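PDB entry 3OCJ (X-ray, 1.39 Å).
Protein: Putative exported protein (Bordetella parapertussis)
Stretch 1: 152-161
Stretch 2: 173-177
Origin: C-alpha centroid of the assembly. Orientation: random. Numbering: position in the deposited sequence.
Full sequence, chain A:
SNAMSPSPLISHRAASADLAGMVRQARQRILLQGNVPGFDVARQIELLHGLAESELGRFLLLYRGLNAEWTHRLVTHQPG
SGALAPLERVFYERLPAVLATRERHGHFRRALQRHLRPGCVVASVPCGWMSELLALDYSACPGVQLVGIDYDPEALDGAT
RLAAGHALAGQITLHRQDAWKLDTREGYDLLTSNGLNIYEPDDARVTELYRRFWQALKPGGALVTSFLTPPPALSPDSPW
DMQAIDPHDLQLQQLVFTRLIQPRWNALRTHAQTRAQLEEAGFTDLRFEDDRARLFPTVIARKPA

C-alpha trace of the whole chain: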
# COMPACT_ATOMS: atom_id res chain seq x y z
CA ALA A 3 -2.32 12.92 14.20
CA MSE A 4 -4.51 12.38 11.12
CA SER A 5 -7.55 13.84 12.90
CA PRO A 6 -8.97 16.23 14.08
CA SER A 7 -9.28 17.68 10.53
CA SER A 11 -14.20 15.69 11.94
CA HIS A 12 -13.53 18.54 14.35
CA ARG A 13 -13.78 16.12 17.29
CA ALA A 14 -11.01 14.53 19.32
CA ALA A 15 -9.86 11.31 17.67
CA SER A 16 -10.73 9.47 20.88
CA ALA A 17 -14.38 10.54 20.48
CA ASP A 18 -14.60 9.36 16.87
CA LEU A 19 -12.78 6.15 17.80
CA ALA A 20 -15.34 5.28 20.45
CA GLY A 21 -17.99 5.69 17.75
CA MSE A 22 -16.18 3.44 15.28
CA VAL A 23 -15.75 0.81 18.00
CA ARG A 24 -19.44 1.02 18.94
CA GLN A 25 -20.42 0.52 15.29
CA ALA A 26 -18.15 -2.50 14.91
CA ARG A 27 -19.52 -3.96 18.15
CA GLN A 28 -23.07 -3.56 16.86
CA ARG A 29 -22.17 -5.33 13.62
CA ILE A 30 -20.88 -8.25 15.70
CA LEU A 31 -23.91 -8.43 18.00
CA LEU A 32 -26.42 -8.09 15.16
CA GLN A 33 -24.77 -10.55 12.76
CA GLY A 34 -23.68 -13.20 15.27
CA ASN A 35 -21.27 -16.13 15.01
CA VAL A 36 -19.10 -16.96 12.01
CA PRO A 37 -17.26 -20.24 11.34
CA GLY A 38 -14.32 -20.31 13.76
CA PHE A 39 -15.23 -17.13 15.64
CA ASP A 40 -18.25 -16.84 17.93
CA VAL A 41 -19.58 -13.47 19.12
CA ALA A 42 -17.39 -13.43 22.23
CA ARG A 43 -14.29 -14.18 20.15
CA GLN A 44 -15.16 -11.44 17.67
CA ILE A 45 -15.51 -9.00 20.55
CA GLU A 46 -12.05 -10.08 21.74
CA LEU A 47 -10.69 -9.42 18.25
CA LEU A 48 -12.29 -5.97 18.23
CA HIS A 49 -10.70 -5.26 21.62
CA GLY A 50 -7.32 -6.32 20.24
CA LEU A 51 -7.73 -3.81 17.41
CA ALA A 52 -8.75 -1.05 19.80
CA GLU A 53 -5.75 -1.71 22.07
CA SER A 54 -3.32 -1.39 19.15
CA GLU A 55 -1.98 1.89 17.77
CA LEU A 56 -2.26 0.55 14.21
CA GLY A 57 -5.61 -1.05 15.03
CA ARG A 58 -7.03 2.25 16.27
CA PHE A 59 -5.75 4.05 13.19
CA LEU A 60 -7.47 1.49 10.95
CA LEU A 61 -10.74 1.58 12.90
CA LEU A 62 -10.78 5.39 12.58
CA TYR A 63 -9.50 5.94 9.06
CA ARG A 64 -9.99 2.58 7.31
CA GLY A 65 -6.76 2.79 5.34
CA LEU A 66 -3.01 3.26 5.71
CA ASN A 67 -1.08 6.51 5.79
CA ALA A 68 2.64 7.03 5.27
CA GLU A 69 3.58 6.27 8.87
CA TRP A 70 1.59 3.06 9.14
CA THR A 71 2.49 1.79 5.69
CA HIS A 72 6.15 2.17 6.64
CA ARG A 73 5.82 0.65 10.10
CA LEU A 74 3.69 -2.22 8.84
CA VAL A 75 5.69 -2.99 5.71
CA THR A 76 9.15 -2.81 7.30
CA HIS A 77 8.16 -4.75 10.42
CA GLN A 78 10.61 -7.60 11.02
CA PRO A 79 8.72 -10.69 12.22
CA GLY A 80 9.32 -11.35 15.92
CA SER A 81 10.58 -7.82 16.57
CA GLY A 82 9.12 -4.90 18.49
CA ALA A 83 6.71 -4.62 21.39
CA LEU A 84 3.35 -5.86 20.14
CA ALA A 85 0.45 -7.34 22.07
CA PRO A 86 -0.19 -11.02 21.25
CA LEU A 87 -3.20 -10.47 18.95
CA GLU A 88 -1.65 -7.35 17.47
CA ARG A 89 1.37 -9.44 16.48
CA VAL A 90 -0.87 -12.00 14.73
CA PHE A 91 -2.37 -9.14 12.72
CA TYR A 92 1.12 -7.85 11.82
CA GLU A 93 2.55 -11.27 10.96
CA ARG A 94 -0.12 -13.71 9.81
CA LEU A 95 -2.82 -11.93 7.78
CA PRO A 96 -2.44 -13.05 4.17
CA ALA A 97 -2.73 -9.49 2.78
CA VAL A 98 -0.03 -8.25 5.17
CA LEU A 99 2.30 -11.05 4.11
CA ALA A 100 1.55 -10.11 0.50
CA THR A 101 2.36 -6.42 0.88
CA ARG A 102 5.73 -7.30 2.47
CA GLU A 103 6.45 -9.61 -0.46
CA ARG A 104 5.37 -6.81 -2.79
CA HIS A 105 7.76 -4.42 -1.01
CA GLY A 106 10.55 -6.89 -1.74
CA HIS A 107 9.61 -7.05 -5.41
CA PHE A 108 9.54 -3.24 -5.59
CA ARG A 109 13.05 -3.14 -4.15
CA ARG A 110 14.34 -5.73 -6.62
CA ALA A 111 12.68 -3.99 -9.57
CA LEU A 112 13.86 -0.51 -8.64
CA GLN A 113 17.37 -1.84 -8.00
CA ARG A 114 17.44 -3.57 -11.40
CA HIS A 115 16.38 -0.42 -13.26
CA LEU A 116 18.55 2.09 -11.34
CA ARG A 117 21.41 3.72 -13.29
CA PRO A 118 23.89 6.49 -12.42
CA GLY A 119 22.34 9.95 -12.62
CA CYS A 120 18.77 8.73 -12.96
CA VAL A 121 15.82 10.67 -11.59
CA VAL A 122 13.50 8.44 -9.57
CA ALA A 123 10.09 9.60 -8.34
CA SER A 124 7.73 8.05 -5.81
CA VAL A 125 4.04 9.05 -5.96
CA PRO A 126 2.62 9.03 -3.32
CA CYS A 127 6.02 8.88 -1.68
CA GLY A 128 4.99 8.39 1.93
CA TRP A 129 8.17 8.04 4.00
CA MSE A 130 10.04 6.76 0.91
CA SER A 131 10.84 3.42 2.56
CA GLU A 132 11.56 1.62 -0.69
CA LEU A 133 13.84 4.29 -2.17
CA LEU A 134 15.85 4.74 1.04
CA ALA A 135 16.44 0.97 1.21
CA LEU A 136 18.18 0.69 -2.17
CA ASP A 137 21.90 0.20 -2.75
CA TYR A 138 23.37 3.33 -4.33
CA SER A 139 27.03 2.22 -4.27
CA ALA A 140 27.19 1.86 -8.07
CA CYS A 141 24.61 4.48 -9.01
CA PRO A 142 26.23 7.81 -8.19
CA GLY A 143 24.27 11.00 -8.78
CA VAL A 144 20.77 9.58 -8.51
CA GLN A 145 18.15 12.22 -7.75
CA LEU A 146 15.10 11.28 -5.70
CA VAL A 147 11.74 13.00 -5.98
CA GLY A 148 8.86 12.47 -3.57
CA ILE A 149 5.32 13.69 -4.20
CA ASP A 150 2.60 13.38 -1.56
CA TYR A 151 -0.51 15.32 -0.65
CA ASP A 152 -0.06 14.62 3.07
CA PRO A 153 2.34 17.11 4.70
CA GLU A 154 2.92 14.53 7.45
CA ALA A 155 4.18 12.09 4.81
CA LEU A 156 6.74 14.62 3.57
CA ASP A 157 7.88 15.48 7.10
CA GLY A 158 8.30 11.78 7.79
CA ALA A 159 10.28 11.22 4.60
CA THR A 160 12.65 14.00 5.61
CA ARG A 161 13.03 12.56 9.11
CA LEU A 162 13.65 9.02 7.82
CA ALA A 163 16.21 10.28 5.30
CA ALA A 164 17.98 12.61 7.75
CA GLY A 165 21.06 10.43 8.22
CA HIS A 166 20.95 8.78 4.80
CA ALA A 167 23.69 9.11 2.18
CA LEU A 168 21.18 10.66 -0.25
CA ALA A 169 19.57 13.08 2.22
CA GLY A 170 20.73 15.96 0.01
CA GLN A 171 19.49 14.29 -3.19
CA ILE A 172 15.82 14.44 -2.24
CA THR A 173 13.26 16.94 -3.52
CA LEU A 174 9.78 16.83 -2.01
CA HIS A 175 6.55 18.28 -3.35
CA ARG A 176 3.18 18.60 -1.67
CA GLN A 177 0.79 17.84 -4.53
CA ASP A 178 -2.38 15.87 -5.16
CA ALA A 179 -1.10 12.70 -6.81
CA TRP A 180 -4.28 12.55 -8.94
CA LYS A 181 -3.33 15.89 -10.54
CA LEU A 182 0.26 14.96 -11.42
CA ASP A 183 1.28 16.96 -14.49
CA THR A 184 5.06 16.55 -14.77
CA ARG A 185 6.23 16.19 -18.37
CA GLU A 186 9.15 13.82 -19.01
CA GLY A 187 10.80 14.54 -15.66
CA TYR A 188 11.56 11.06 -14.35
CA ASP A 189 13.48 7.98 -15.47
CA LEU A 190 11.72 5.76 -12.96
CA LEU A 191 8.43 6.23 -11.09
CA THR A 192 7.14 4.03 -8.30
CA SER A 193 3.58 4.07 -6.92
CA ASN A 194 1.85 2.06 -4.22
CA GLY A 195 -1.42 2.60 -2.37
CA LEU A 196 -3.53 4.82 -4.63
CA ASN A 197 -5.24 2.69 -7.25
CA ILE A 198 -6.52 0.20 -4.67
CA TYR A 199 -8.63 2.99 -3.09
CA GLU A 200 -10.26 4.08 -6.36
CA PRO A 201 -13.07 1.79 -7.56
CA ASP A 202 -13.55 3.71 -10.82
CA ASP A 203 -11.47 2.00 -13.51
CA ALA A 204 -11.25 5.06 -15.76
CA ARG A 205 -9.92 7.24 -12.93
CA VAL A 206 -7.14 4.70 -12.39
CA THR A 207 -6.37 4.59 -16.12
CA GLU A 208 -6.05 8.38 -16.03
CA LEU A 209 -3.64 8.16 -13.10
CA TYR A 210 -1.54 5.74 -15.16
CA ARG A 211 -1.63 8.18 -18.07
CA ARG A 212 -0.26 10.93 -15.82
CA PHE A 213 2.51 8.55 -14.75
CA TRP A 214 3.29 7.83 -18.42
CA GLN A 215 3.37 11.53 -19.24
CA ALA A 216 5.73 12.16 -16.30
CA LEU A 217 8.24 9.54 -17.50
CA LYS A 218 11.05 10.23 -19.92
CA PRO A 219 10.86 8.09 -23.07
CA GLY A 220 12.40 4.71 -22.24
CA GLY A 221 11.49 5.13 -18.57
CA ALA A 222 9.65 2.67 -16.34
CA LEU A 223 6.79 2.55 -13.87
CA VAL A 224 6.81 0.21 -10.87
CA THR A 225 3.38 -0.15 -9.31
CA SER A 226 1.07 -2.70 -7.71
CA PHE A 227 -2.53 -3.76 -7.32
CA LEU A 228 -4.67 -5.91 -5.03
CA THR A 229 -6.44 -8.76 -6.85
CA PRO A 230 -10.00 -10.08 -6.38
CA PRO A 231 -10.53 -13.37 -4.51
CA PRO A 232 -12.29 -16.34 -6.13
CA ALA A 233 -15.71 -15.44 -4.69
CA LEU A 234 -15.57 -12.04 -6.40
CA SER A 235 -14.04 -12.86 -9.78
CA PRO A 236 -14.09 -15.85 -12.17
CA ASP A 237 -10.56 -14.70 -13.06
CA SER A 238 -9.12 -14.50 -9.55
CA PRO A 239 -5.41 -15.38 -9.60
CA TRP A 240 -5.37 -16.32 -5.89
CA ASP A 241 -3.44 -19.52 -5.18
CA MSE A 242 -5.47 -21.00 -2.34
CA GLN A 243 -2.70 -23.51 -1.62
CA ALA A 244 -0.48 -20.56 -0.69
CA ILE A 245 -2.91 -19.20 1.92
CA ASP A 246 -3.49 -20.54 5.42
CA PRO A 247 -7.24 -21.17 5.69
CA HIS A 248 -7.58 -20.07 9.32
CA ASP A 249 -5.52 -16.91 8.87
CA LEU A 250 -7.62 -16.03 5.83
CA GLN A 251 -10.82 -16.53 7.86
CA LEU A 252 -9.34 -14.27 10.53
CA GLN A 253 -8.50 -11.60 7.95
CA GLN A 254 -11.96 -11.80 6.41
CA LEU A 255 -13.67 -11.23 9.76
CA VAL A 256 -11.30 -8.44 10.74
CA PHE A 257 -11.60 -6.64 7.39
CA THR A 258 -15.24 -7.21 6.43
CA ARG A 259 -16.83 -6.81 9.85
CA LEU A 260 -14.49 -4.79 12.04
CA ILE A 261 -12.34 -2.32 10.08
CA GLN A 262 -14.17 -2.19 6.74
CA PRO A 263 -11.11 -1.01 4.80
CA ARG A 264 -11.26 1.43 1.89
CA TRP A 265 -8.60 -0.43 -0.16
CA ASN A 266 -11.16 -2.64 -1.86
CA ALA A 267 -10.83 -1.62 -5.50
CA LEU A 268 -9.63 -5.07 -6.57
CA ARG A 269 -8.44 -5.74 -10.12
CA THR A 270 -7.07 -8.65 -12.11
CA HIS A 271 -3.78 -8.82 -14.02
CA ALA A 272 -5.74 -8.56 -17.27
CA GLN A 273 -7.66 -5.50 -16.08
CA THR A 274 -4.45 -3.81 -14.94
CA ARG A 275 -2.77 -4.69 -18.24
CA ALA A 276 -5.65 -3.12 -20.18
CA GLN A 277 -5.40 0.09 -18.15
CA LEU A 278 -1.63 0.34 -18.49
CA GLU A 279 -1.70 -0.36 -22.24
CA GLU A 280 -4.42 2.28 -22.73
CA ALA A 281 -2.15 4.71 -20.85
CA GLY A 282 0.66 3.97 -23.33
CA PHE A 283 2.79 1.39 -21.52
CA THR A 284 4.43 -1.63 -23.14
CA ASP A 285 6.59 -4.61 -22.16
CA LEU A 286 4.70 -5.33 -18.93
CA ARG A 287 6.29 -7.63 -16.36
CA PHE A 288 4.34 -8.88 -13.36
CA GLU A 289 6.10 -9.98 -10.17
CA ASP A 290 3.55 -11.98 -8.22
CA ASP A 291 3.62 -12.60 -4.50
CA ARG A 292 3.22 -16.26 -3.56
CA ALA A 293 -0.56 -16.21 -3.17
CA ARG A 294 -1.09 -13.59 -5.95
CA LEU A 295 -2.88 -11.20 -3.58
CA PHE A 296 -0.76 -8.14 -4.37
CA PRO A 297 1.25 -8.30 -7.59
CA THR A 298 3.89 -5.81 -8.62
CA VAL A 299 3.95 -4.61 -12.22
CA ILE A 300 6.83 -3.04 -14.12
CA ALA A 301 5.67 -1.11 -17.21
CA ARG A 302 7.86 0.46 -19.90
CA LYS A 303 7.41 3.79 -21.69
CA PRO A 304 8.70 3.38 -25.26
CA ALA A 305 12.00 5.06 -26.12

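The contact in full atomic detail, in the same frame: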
# COMPACT_ATOMS: atom_id res chain seq x y z
N ASP A 152 -0.05 14.55 1.61
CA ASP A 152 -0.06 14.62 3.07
C ASP A 152 1.23 15.26 3.58
O ASP A 152 2.31 14.69 3.43
CB ASP A 152 -0.20 13.20 3.62
CG ASP A 152 -0.27 13.16 5.14
OD1 ASP A 152 -0.27 14.24 5.77
OD2 ASP A 152 -0.34 12.05 5.68
N PRO A 153 1.13 16.45 4.19
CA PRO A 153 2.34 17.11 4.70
C PRO A 153 3.06 16.24 5.73
O PRO A 153 4.28 16.33 5.85
CB PRO A 153 1.80 18.38 5.37
CG PRO A 153 0.43 18.56 4.83
CD PRO A 153 -0.09 17.21 4.48
N GLU A 154 2.32 15.42 6.46
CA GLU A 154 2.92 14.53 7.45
C GLU A 154 3.78 13.46 6.78
O GLU A 154 4.77 13.00 7.35
CB GLU A 154 1.85 13.86 8.31
CG GLU A 154 1.19 14.80 9.29
CD GLU A 154 2.18 15.44 10.24
OE1 GLU A 154 2.98 14.70 10.86
OE2 GLU A 154 2.17 16.68 10.37
N ALA A 155 3.39 13.04 5.58
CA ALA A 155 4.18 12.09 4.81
C ALA A 155 5.53 12.71 4.45
O ALA A 155 6.58 12.07 4.60
CB ALA A 155 3.43 11.65 3.55
N LEU A 156 5.50 13.95 3.97
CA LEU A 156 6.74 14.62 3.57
C LEU A 156 7.66 14.86 4.76
O LEU A 156 8.86 14.61 4.67
CB LEU A 156 6.42 15.93 2.85
CG LEU A 156 5.54 15.71 1.61
CD1 LEU A 156 5.30 17.02 0.90
CD2 LEU A 156 6.18 14.69 0.65
N ASP A 157 7.10 15.30 5.88
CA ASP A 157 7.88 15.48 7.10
C ASP A 157 8.53 14.17 7.52
O ASP A 157 9.69 14.15 7.94
CB ASP A 157 7.00 16.02 8.23
CG ASP A 157 6.53 17.44 7.99
OD1 ASP A 157 6.97 18.05 6.99
OD2 ASP A 157 5.72 17.95 8.79
N GLY A 158 7.78 13.08 7.42
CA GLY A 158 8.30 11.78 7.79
C GLY A 158 9.39 11.29 6.85
O GLY A 158 10.34 10.62 7.27
N ALA A 159 9.25 11.59 5.56
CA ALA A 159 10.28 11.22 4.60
C ALA A 159 11.59 11.94 4.93
O ALA A 159 12.66 11.33 4.95
CB ALA A 159 9.84 11.54 3.18
N THR A 160 11.48 13.23 5.22
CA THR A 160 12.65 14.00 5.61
C THR A 160 13.31 13.43 6.85
O THR A 160 14.53 13.26 6.89
CB THR A 160 12.29 15.47 5.83
OG1 THR A 160 11.24 15.56 6.79
CG2 THR A 160 11.82 16.07 4.54
N ARG A 161 12.50 13.11 7.86
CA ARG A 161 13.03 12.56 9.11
C ARG A 161 13.69 11.19 8.91
O ARG A 161 14.73 10.91 9.51
CB ARG A 161 11.93 12.46 10.18
CG ARG A 161 11.40 13.81 10.65
CD ARG A 161 10.58 13.69 11.94
NE ARG A 161 9.45 12.77 11.80
CZ ARG A 161 8.23 13.13 11.42
NH1 ARG A 161 7.97 14.40 11.12
NH2 ARG A 161 7.27 12.23 11.34
N THR A 173 14.14 15.79 -3.33
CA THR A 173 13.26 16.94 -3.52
C THR A 173 11.84 16.48 -3.26
O THR A 173 11.38 15.48 -3.82
CB THR A 173 13.36 17.51 -4.95
OG1 THR A 173 14.72 17.86 -5.24
CG2 THR A 173 12.51 18.76 -5.08
N LEU A 174 11.14 17.20 -2.38
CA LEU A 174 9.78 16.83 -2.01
C LEU A 174 8.78 17.88 -2.47
O LEU A 174 9.05 19.08 -2.43
CB LEU A 174 9.68 16.65 -0.50
CG LEU A 174 10.58 15.59 0.12
CD1 LEU A 174 10.42 15.64 1.63
CD2 LEU A 174 10.26 14.19 -0.39
N HIS A 175 7.61 17.41 -2.88
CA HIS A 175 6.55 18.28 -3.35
C HIS A 175 5.23 17.87 -2.73
O HIS A 175 4.86 16.70 -2.77
CB HIS A 175 6.41 18.19 -4.87
CG HIS A 175 7.67 18.50 -5.61
ND1 HIS A 175 8.09 19.79 -5.86
CD2 HIS A 175 8.61 17.69 -6.15
CE1 HIS A 175 9.23 19.76 -6.53
NE2 HIS A 175 9.56 18.50 -6.72
N ARG A 176 4.52 18.84 -2.16
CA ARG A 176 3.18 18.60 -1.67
C ARG A 176 2.24 18.86 -2.85
O ARG A 176 2.05 20.01 -3.27
CB ARG A 176 2.85 19.54 -0.50
CG ARG A 176 1.81 19.00 0.50
CD ARG A 176 0.38 19.35 0.13
NE ARG A 176 -0.36 19.89 1.27
CZ ARG A 176 -1.61 19.58 1.59
NH1 ARG A 176 -2.30 18.73 0.85
NH2 ARG A 176 -2.19 20.13 2.65
N GLN A 177 1.66 17.78 -3.37
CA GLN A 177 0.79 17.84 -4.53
C GLN A 177 -0.21 16.70 -4.43
O GLN A 177 0.10 15.64 -3.88
CB GLN A 177 1.58 17.65 -5.83
CG GLN A 177 2.60 18.74 -6.14
CD GLN A 177 3.34 18.48 -7.44
OE1 GLN A 177 4.29 19.19 -7.78
NE2 GLN A 177 2.92 17.46 -8.18

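The helix that begins at Pro 153 lies against the strand 173-176 with its axis running almost antiparallel to it, at an angle of 168° and a closest approach of 8.8 Å. No hydrogen bond crosses between the two segments. They are held by van der Waals packing, which buries 336 Å² summed over both sides, and the register pairs Pro 153 with Arg 176 and Leu 156 with Leu 174.

Asp 152 does not touch the strand; its CB points away from it. As the N-cap residue it accepts a hydrogen bond at OD1 from the backbone N of Glu 154, 2.9 Å away, satisfying an amide that has no preceding turn to supply a carbonyl. A short side chain ending in a carboxylate suits this role well.

Pro 153 opens the helix. A proline is well tolerated in a first turn, because it lacks an amide hydrogen and none is required there. Its ring also supplies an apolar surface: Pro 153 CG lies 3.8 Å from NH2 of Arg 176, over one face of the guanidinium. The arginine CA-to-CB bond points sideways, but the long chain bends so that its end approaches the helix start. This contact lies at the exposed margin, where a flat, charged group can lie against the apolar CG edge of a proline ring while remaining open to solvent.

Glu 154 and Ala 155 are out of the strand's reach, and the next contact comes at Leu 156, one turn after Asp 152. Leu 156 is the center of the helix's contribution, with 78 Å² covered. Its CB points toward the strand, and with chi1 m and chi2 t the branched end spreads over the strand backbone. Leu 156 CD1 lies 3.6 Å from N of Arg 176 and 3.7 Å from O of His 175, while Leu 156 CD2 lies 4.2 Å from CB of Leu 174. The CD1 methyl of Leu 156 packs on main-chain atoms on which His 175, whose own CB points away, places no side chain. Leu 156 CD1 also comes within 3.8 Å of CB of Arg 176.

Leu 174 answers from the strand with 84 Å² covered and the same m, t rotamer. Leu 174 CD1 reaches the helix backbone, 3.6 Å from O of Leu 156; that carbonyl is already engaged by N of Thr 160 at 3.0 Å, so the methyl packs against a group whose hydrogen-bonding need is met.

The CA-to-CB bond of Asp 157 points away, and Gly 158 lies out of the strand's reach; contact resumes at Ala 159. The small, buried CB of Ala 159 points toward the strand and lies 4.4 Å from CD1 of Leu 174, adding apolar contact with little bulk.

Thr 160 completes the patch. Thr 160 CG2 comes to 3.3 Å from CD1 of Leu 174, a tight methyl-to-methyl contact, while Thr 160 OG1 donates a very short 2.4 Å hydrogen bond to O of Asp 157. Threonine thus serves two needs at an exposed edge.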